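Local coordinates for pectate lyase 1 (Juniperus ashei, PDB 1PXZ), which cleaves pectate weakly by calcium-dependent elimination, as a polysaccharide lyase of family 1, and is the major allergen of mountain cedar pollen, at residues A[30-34]-A[114-118]; A[155-159]-A[181-185]; A[263-269]-A[299-305]. One frame throughout, in Å; residues are numbered along the deposited sequence.

Contact 1. Residues A[30-34]-A[114-118]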
# COMPACT_ATOMS: atom_id res chain seq x y z
N SER A 30 8.09 5.73 7.99
CA SER A 30 9.39 6.31 7.69
C SER A 30 10.58 5.53 8.27
O SER A 30 11.69 5.73 7.76
CB SER A 30 9.51 7.76 8.22
OG SER A 30 9.61 7.67 9.64
N SER A 31 10.39 4.69 9.27
CA SER A 31 11.46 3.91 9.89
C SER A 31 11.77 2.63 9.12
O SER A 31 12.70 1.91 9.48
CB SER A 31 11.10 3.49 11.33
OG SER A 31 11.11 4.66 12.14
N THR A 32 10.97 2.37 8.08
CA THR A 32 11.18 1.14 7.31
C THR A 32 12.58 1.08 6.72
O THR A 32 13.00 1.99 6.01
CB THR A 32 10.14 1.06 6.17
OG1 THR A 32 8.82 1.12 6.74
CG2 THR A 32 10.23 -0.28 5.47
N MET A 33 13.34 0.03 7.01
CA MET A 33 14.69 -0.08 6.42
C MET A 33 14.71 -1.02 5.22
O MET A 33 15.61 -0.99 4.39
CB MET A 33 15.66 -0.67 7.42
CG MET A 33 15.94 0.06 8.71
SD MET A 33 16.89 -1.08 9.78
CE MET A 33 18.36 -1.24 8.75
N GLY A 34 13.70 -1.90 5.16
CA GLY A 34 13.81 -2.91 4.11
C GLY A 34 15.07 -3.75 4.29
O GLY A 34 15.47 -4.10 5.41
N SER A 114 8.62 -7.22 10.22
CA SER A 114 8.86 -5.79 10.10
C SER A 114 9.92 -5.45 9.07
O SER A 114 10.69 -6.34 8.71
CB SER A 114 9.41 -5.22 11.43
OG SER A 114 8.50 -5.60 12.45
N HIS A 115 9.91 -4.17 8.68
CA HIS A 115 10.95 -3.65 7.79
C HIS A 115 10.96 -4.34 6.43
O HIS A 115 11.93 -4.99 6.04
CB HIS A 115 12.35 -3.74 8.45
CG HIS A 115 12.41 -2.86 9.67
ND1 HIS A 115 12.53 -1.49 9.60
CD2 HIS A 115 12.32 -3.16 10.99
CE1 HIS A 115 12.53 -0.98 10.82
NE2 HIS A 115 12.41 -1.97 11.68
N VAL A 116 9.85 -4.12 5.72
CA VAL A 116 9.67 -4.60 4.35
C VAL A 116 9.33 -3.42 3.43
O VAL A 116 8.37 -2.70 3.72
CB VAL A 116 8.57 -5.66 4.22
CG1 VAL A 116 8.34 -6.00 2.75
CG2 VAL A 116 8.88 -6.91 5.02
N ILE A 117 10.12 -3.27 2.36
CA ILE A 117 9.90 -2.31 1.30
C ILE A 117 9.51 -3.05 0.01
O ILE A 117 10.23 -3.93 -0.44
CB ILE A 117 11.13 -1.43 1.02
CG1 ILE A 117 11.55 -0.57 2.23
CG2 ILE A 117 10.92 -0.55 -0.20
CD1 ILE A 117 12.89 0.11 2.01
N LEU A 118 8.36 -2.68 -0.55
CA LEU A 118 7.96 -3.26 -1.84
C LEU A 118 7.92 -2.10 -2.82
O LEU A 118 7.13 -1.19 -2.61
CB LEU A 118 6.62 -3.95 -1.78
CG LEU A 118 6.48 -5.09 -0.76
CD1 LEU A 118 5.04 -5.54 -0.67
CD2 LEU A 118 7.40 -6.26 -1.14

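Contact 2. Residues A[155-159]-A[181-185]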
# COMPACT_ATOMS: atom_id res chain seq x y z
N MET A 155 -1.02 -7.67 4.54
CA MET A 155 -0.18 -7.51 5.72
C MET A 155 -0.98 -7.87 6.97
O MET A 155 -2.06 -7.31 7.18
CB MET A 155 0.38 -6.09 5.85
CG MET A 155 1.43 -5.75 4.79
SD MET A 155 1.76 -3.96 4.75
CE MET A 155 0.37 -3.52 3.69
N ARG A 156 -0.45 -8.81 7.76
CA ARG A 156 -1.08 -9.23 9.01
C ARG A 156 -0.07 -9.07 10.13
O ARG A 156 0.99 -9.70 10.08
CB ARG A 156 -1.56 -10.67 8.91
CG ARG A 156 -2.31 -11.20 10.11
CD ARG A 156 -2.74 -12.64 9.90
NE ARG A 156 -2.30 -13.61 10.86
CZ ARG A 156 -1.42 -13.65 11.83
NH1 ARG A 156 -0.65 -12.62 12.15
NH2 ARG A 156 -1.28 -14.77 12.55
N ASN A 157 -0.37 -8.23 11.11
CA ASN A 157 0.59 -8.06 12.20
C ASN A 157 1.96 -7.63 11.69
O ASN A 157 2.97 -8.19 12.10
CB ASN A 157 0.74 -9.38 12.96
CG ASN A 157 0.82 -9.11 14.45
OD1 ASN A 157 0.32 -9.90 15.24
ND2 ASN A 157 1.45 -8.00 14.81
N VAL A 158 1.98 -6.63 10.80
CA VAL A 158 3.21 -6.08 10.25
C VAL A 158 3.54 -4.70 10.78
O VAL A 158 2.64 -3.85 10.92
CB VAL A 158 3.07 -5.99 8.70
CG1 VAL A 158 4.27 -5.26 8.12
CG2 VAL A 158 2.92 -7.39 8.14
N THR A 159 4.80 -4.40 11.08
CA THR A 159 5.11 -3.01 11.44
C THR A 159 6.27 -2.51 10.61
O THR A 159 7.18 -3.25 10.20
CB THR A 159 5.42 -2.82 12.94
OG1 THR A 159 6.66 -3.48 13.23
CG2 THR A 159 4.37 -3.46 13.83
N GLY A 181 -3.45 -5.47 13.82
CA GLY A 181 -2.38 -4.85 14.57
C GLY A 181 -1.23 -4.33 13.74
O GLY A 181 -0.16 -4.01 14.25
N SER A 182 -1.43 -4.21 12.43
CA SER A 182 -0.37 -3.63 11.60
C SER A 182 -0.30 -2.13 11.84
O SER A 182 -1.33 -1.49 12.05
CB SER A 182 -0.63 -3.88 10.11
OG SER A 182 -0.64 -5.30 9.88
N THR A 183 0.92 -1.59 11.79
CA THR A 183 1.00 -0.14 12.01
C THR A 183 2.36 0.33 11.54
O THR A 183 3.23 -0.51 11.23
CB THR A 183 0.69 0.17 13.48
OG1 THR A 183 0.53 1.58 13.64
CG2 THR A 183 1.84 -0.28 14.37
N GLY A 184 2.55 1.63 11.45
CA GLY A 184 3.82 2.19 11.01
C GLY A 184 4.02 1.89 9.53
O GLY A 184 5.05 1.33 9.17
N ILE A 185 3.02 2.26 8.73
CA ILE A 185 3.04 1.92 7.30
C ILE A 185 2.81 3.13 6.43
O ILE A 185 1.96 3.98 6.69
CB ILE A 185 1.98 0.84 7.04
CG1 ILE A 185 2.41 -0.47 7.74
CG2 ILE A 185 1.67 0.60 5.58
CD1 ILE A 185 1.24 -1.40 7.93

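Contact 3. Residues A[263-269]-A[299-305]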
# COMPACT_ATOMS: atom_id res chain seq x y z
N SER A 263 -7.85 13.80 5.68
CA SER A 263 -7.70 14.05 4.26
C SER A 263 -7.09 15.44 4.04
O SER A 263 -7.67 16.42 4.49
CB SER A 263 -9.06 13.95 3.56
OG SER A 263 -8.96 14.39 2.22
N GLU A 264 -5.93 15.51 3.39
CA GLU A 264 -5.25 16.79 3.19
C GLU A 264 -4.64 16.91 1.82
O GLU A 264 -3.85 16.04 1.42
CB GLU A 264 -4.17 16.88 4.28
CG GLU A 264 -3.38 18.17 4.31
CD GLU A 264 -2.45 18.27 5.50
OE1 GLU A 264 -2.24 17.27 6.22
OE2 GLU A 264 -1.92 19.40 5.69
N GLY A 265 -4.99 17.94 1.07
CA GLY A 265 -4.34 18.19 -0.21
C GLY A 265 -4.62 17.14 -1.26
O GLY A 265 -3.81 16.97 -2.20
N ASN A 266 -5.73 16.43 -1.20
CA ASN A 266 -6.12 15.49 -2.25
C ASN A 266 -6.85 16.20 -3.38
O ASN A 266 -7.37 17.30 -3.16
CB ASN A 266 -7.02 14.41 -1.64
CG ASN A 266 -6.25 13.60 -0.60
OD1 ASN A 266 -5.26 12.96 -0.97
ND2 ASN A 266 -6.69 13.63 0.64
N SER A 267 -6.90 15.60 -4.56
CA SER A 267 -7.71 16.17 -5.64
C SER A 267 -8.74 15.11 -6.05
O SER A 267 -8.38 13.99 -6.42
CB SER A 267 -6.85 16.60 -6.81
OG SER A 267 -7.65 17.01 -7.93
N PHE A 268 -10.02 15.46 -5.95
CA PHE A 268 -11.08 14.49 -6.17
C PHE A 268 -11.90 14.91 -7.39
O PHE A 268 -12.47 16.01 -7.36
CB PHE A 268 -11.99 14.39 -4.95
CG PHE A 268 -11.40 14.04 -3.60
CD1 PHE A 268 -11.05 12.73 -3.28
CD2 PHE A 268 -11.19 15.03 -2.64
CE1 PHE A 268 -10.52 12.45 -2.03
CE2 PHE A 268 -10.66 14.75 -1.39
CZ PHE A 268 -10.33 13.43 -1.07
N THR A 269 -11.96 14.08 -8.42
CA THR A 269 -12.82 14.33 -9.58
C THR A 269 -14.00 13.38 -9.54
O THR A 269 -13.85 12.16 -9.68
CB THR A 269 -12.01 14.17 -10.89
OG1 THR A 269 -10.96 15.14 -10.89
CG2 THR A 269 -12.91 14.44 -12.09
N THR A 299 -8.74 19.05 4.60
CA THR A 299 -7.95 20.26 4.62
C THR A 299 -7.28 20.55 3.29
O THR A 299 -6.48 19.70 2.86
CB THR A 299 -6.83 20.13 5.69
OG1 THR A 299 -7.45 19.75 6.93
CG2 THR A 299 -6.11 21.45 5.89
N ARG A 300 -7.53 21.68 2.66
CA ARG A 300 -6.93 22.10 1.39
C ARG A 300 -7.07 21.06 0.29
O ARG A 300 -6.23 20.96 -0.60
CB ARG A 300 -5.45 22.46 1.60
CG ARG A 300 -5.33 23.56 2.67
CD ARG A 300 -3.90 24.02 2.90
NE ARG A 300 -3.13 22.98 3.58
CZ ARG A 300 -1.98 22.48 3.14
NH1 ARG A 300 -1.44 22.93 2.02
NH2 ARG A 300 -1.37 21.54 3.85
N ASP A 301 -8.15 20.29 0.35
CA ASP A 301 -8.52 19.36 -0.73
C ASP A 301 -9.01 20.16 -1.92
O ASP A 301 -9.47 21.29 -1.79
CB ASP A 301 -9.58 18.38 -0.25
CG ASP A 301 -9.06 17.27 0.66
OD1 ASP A 301 -7.87 16.89 0.54
OD2 ASP A 301 -9.84 16.76 1.51
N ALA A 302 -8.93 19.58 -3.12
CA ALA A 302 -9.51 20.22 -4.30
C ALA A 302 -10.66 19.35 -4.83
O ALA A 302 -10.53 18.12 -4.72
CB ALA A 302 -8.46 20.46 -5.35
N PHE A 303 -11.72 19.95 -5.35
CA PHE A 303 -12.92 19.20 -5.73
C PHE A 303 -13.32 19.54 -7.15
O PHE A 303 -13.48 20.70 -7.49
CB PHE A 303 -14.12 19.47 -4.80
CG PHE A 303 -13.78 19.09 -3.36
CD1 PHE A 303 -13.95 17.80 -2.93
CD2 PHE A 303 -13.29 20.02 -2.46
CE1 PHE A 303 -13.62 17.43 -1.64
CE2 PHE A 303 -12.95 19.68 -1.17
CZ PHE A 303 -13.12 18.37 -0.76
N ILE A 304 -13.46 18.52 -7.98
CA ILE A 304 -13.75 18.76 -9.39
C ILE A 304 -15.04 18.04 -9.75
O ILE A 304 -15.36 16.98 -9.20
CB ILE A 304 -12.56 18.29 -10.23
CG1 ILE A 304 -11.26 19.04 -9.89
CG2 ILE A 304 -12.85 18.38 -11.72
CD1 ILE A 304 -10.01 18.38 -10.44
N ASN A 305 -15.80 18.61 -10.68
CA ASN A 305 -17.00 17.98 -11.20
C ASN A 305 -18.01 17.70 -10.11
O ASN A 305 -18.73 16.70 -10.18
CB ASN A 305 -16.69 16.66 -11.95
CG ASN A 305 -17.80 16.31 -12.93
OD1 ASN A 305 -18.31 17.20 -13.63
ND2 ASN A 305 -18.24 15.06 -13.05
O HOH W 1 -7.31 16.98 7.25

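Contact 1. Residues A[30-34]-A[114-118]
His115 ND1 accepts the backbone N-H of Met33, with ND1 and Met33 N 3.1 Å apart and an angle of 152° at the hydrogen. The donor lies close to the plane of the imidazole, at its edge, so the ring serves as a side-chain acceptor for a loop that has no strand pairing with this segment. Ser31 O arrives at the same edge, 3.2 Å from His115 CE1, and the backbone of residues 31-33 thus curls round one corner of the ring. Met33 adds a second direction of approach: CG lies opposite the carbonyl carbon (chi1 -62°) and the chain is extended at chi2, which carries SD above the ring face, 4.6 Å from the His115 centroid, a distant Met-aromatic contact.

Further along, Ile117 points at the loop. Its CG1 meets Thr32 CG2 at 3.5 Å. Thr32 can present its methyl here because CG2 stands opposite the backbone N, which leaves OG1 to bond Gly29 O. Gly34, at positive phi, brings its CA within 3.4 Å of His115 O in a CA-H...O contact; the same CA packs against Ile117 CG1 and CD1, both at 3.8 Å.

The loop is therefore laid across strand 114-119, which pairs in parallel with strands 90-93 and 161-164; Trp162 of the latter touches both Thr32 and Ile117, and His89 stacks on the His115 ring.

Contact 2. Residues A[155-159]-A[181-185]
Met155 and Ile185 run past each other in opposite senses inside the coil, SD against CD1 at 4.1 Å, while strand 161-164 adds Ala161 to both. Met155 also packs against Ile176 and Val178 of the strand that carries Asp177, a probable calcium ligand whose side chain is about 7 Å from that of Met155. Thr159 and Thr183 point to one face of their parallel bridge and cross at an angle, their CG2 methyls 4.1 Å apart. The methyl of Thr159 stands opposite its carbonyl carbon, whereas that of Thr183 lies between backbone N and carbonyl carbon. Both hydroxyls bond elsewhere, Thr159 OG1 to Ser114 OG and Thr183 OG1 to the backbone N of Lys214 and O of Ser212.

Such stacking of one corner on the next is the mark of the parallel beta-helix, in which strands 153-156 and 174-179 are neighbours in one sheet and the chain bends out of each at an equivalent place. At this bend Ser182 OG takes the N-H of Val158 at 3.1 Å between OG and N, almost dead straight at 176°. OG sits opposite the carbonyl carbon of its own residue (chi1 -61°), which turns it toward Val158; Thr179 O is its other partner. At the other end of the same residue, Val158 O receives the N-H of Thr183 at 3.0 Å between O and N, the donor nearly in line with the carbonyl.

Contact 3. Residues A[263-269]-A[299-305]
Ser263 OG donates to Asp301 OD2 at 2.6 Å, meeting it on the syn side. Asn266 N donates to Asp301 OD1 at 2.8 Å on the anti side. Ser298 OG also bonds OD2, and Asn266 ND2 gives a hydrogen to Ser263 OG, which therefore both donates and accepts. The same ND2 bonds Val240 O, while Asn266 OD1 accepts Asn243 N. The Phe268 ring brings its edge to the acid, CE2 lying 3.6 Å from Asp301 OD2, with ring and carboxylate planes at 82°.

Backbone pairing continues on both sides of the bend. Thr299 N bonds Ser263 O and Gly265 N bonds Thr299 O; beyond the turn Ala302 N reaches Asn266 O, Phe268 N reaches Ala302 O, and Ile304 N reaches Phe268 O, all in parallel register. A water gives a further hydrogen to Ser263 O and pairs with Thr299 OG1.

Glu264 and Arg300 lie alongside each other. Arg300 NH2 meets Glu264 OE2 on the anti side at 2.9 Å, a salt bridge with the two planes 84° apart; NH2 also bonds Val329 O, while His239 and Thr318 bond OE1. On the face opposite Ser267 and Ala302, Phe268 and Phe303 run side by side with planes at 21°, slid so far that the rings barely overlap.

The hydroxyl and backbone N-H donors at its two oxygens would favour the carboxylate form of Asp301.

Overall arrangement
From the N terminus, residues 30-34 precede the first strand of the large parallel system, and contact 1 closes a long loop by laying them over strand 114-119. Contact 2 opens only afterwards and closes a much shorter loop of one coil, joining the corner at 155-159 to that at 181-185. Contact 3 closes another single coil near the C-terminal end of the beta-helix. The three follow in series, none nested in or crossing another. Contacts 1 and 2 adjoin: His115 N and Thr159 O lie 3.3 Å apart, probably hydrogen-bonded. Contact 3, whose second segment, 299-305, lies in a region that binds IgE (3 of 7 patients tested), stands apart, its centre about 28 Å from that of contact 2.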